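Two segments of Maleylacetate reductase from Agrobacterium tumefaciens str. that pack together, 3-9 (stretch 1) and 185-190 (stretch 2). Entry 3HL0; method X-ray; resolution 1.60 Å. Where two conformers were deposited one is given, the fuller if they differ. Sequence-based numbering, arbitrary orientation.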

# COMPACT_ATOMS: atom_id res chain seq x y z
N MSE A 3 29.97 8.03 -34.53
CA MSE A 3 28.71 7.49 -33.93
C MSE A 3 28.78 6.00 -33.61
O MSE A 3 29.29 5.19 -34.40
CB MSE A 3 27.53 7.74 -34.86
CG MSE A 3 27.23 9.20 -35.12
SE MSE A 3 25.41 9.44 -35.80
CE MSE A 3 24.45 9.18 -34.12
N GLN A 4 28.26 5.62 -32.45
CA GLN A 4 28.15 4.22 -32.13
C GLN A 4 27.07 3.63 -33.05
O GLN A 4 26.07 4.32 -33.32
CB GLN A 4 27.73 4.05 -30.66
N PRO A 5 27.26 2.38 -33.52
CA PRO A 5 26.14 1.69 -34.21
C PRO A 5 24.95 1.59 -33.29
O PRO A 5 25.09 1.42 -32.06
CB PRO A 5 26.66 0.28 -34.44
CG PRO A 5 28.15 0.38 -34.35
CD PRO A 5 28.46 1.54 -33.44
N PHE A 6 23.76 1.70 -33.87
CA PHE A 6 22.55 1.48 -33.11
C PHE A 6 21.44 0.85 -33.91
O PHE A 6 21.48 0.80 -35.16
CB PHE A 6 22.07 2.82 -32.48
CG PHE A 6 21.57 3.84 -33.46
CD1 PHE A 6 20.20 3.89 -33.82
CD2 PHE A 6 22.42 4.84 -33.94
CE1 PHE A 6 19.73 4.91 -34.71
CE2 PHE A 6 21.94 5.82 -34.80
CZ PHE A 6 20.60 5.86 -35.20
N VAL A 7 20.42 0.41 -33.20
CA VAL A 7 19.17 0.01 -33.78
C VAL A 7 18.08 0.80 -33.05
O VAL A 7 18.15 1.00 -31.82
CB VAL A 7 18.95 -1.50 -33.61
CG1 VAL A 7 17.57 -1.91 -34.03
CG2 VAL A 7 20.00 -2.30 -34.36
N TYR A 8 17.11 1.28 -33.78
CA TYR A 8 15.95 1.95 -33.16
C TYR A 8 14.71 1.28 -33.65
O TYR A 8 14.51 1.11 -34.84
CB TYR A 8 15.89 3.42 -33.52
CG TYR A 8 14.61 4.09 -33.11
CD1 TYR A 8 14.38 4.40 -31.77
CD2 TYR A 8 13.62 4.38 -34.04
CE1 TYR A 8 13.18 4.99 -31.36
CE2 TYR A 8 12.47 5.00 -33.64
CZ TYR A 8 12.24 5.30 -32.32
OH TYR A 8 11.06 5.90 -31.91
N MSE A 9 13.85 0.88 -32.71
CA MSE A 9 12.59 0.31 -33.11
C MSE A 9 11.45 1.08 -32.44
O MSE A 9 11.38 1.15 -31.21
CB MSE A 9 12.55 -1.17 -32.73
CG MSE A 9 13.33 -2.06 -33.72
SE MSE A 9 13.45 -3.89 -33.09
CE MSE A 9 14.61 -3.70 -31.53
N ASP A 185 21.86 -1.77 -25.55
CA ASP A 185 21.20 -1.45 -26.83
C ASP A 185 20.67 -0.01 -26.84
O ASP A 185 19.59 0.30 -27.45
CB ASP A 185 20.07 -2.44 -27.12
CG ASP A 185 19.01 -2.49 -26.02
OD1 ASP A 185 19.26 -2.05 -24.88
OD2 ASP A 185 17.87 -2.97 -26.29
N ARG A 186 21.44 0.87 -26.21
CA ARG A 186 21.12 2.29 -26.19
C ARG A 186 21.11 2.86 -27.63
O ARG A 186 21.91 2.44 -28.52
CB ARG A 186 22.13 3.05 -25.32
CG ARG A 186 23.55 2.98 -25.82
CD ARG A 186 24.49 3.57 -24.79
NE ARG A 186 25.90 3.31 -25.11
CZ ARG A 186 26.64 2.39 -24.51
NH1 ARG A 186 27.91 2.24 -24.86
NH2 ARG A 186 26.13 1.63 -23.52
N ASN A 187 20.24 3.84 -27.85
CA ASN A 187 20.19 4.49 -29.16
C ASN A 187 19.92 5.98 -28.92
O ASN A 187 19.50 6.40 -27.82
CB ASN A 187 19.15 3.81 -30.07
CG ASN A 187 17.71 4.08 -29.65
OD1 ASN A 187 17.23 5.21 -29.75
ND2 ASN A 187 17.04 3.05 -29.19
N PRO A 188 20.17 6.81 -29.93
CA PRO A 188 20.07 8.26 -29.72
C PRO A 188 18.65 8.75 -29.34
O PRO A 188 18.55 9.75 -28.64
CB PRO A 188 20.39 8.83 -31.12
CG PRO A 188 21.30 7.76 -31.71
CD PRO A 188 20.83 6.45 -31.21
N ILE A 189 17.60 8.12 -29.88
CA ILE A 189 16.23 8.54 -29.61
C ILE A 189 15.89 8.22 -28.14
O ILE A 189 15.38 9.10 -27.40
CB ILE A 189 15.19 7.77 -30.45
CG1 ILE A 189 15.52 7.85 -31.95
CG2 ILE A 189 13.76 8.25 -30.11
CD1 ILE A 189 15.97 9.22 -32.38
N ALA A 190 16.17 6.98 -27.72
CA ALA A 190 15.91 6.61 -26.32
C ALA A 190 16.76 7.52 -25.42
O ALA A 190 16.25 7.98 -24.37
CB ALA A 190 16.23 5.18 -26.02
O HOH W 1 24.31 2.46 -29.58
O HOH W 2 20.99 0.14 -30.39
O HOH W 3 17.78 0.22 -29.35

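Stretch 1 is extended, without regular strand pairing, and crosses the turn leading into the helix at Pro188 with end-to-end directions 78° apart. No direct hydrogen bond joins the two; apolar contacts and bridging waters do. Selenomethionine Met3 opens the contact: its flexible chain brings CE to 4.2 Å from Pro188 CG, a loose apolar touch. Gln4, modelled only to CB, makes no contact. Pro5 points away, yet its backbone takes part, since water 1 donates to both Pro5 O (2.8 Å) and Arg186 O (2.6 Å).

Phe6 lies where the backbones come nearest, its CA 5.5 Å from Asn187 CA. Pro188 CD sits 3.5 Å from the centroid of the Phe6 ring, over one face. This is a CH-pi contact, favoured because the proline CD hydrogens, next to the ring nitrogen, are slightly polarised.

Val7 turns its side chain away and bonds through its backbone. Water 2 accepts from Val7 N (2.9 Å) and lies 3.1 Å from Arg186 O, while water 3 lies 2.6 Å from both Val7 O and Asp185 O, within donating reach of each, and accepts from Asn187 ND2 (2.9 Å).

Tyr8 offers another aromatic face, with Ile189 CG1 3.9 Å from its ring centroid. Nearby, Asn187 OD1 caps the helix by accepting from Ala190 N (2.9 Å), a role suited to asparagine's short amide. Met9 makes no contact.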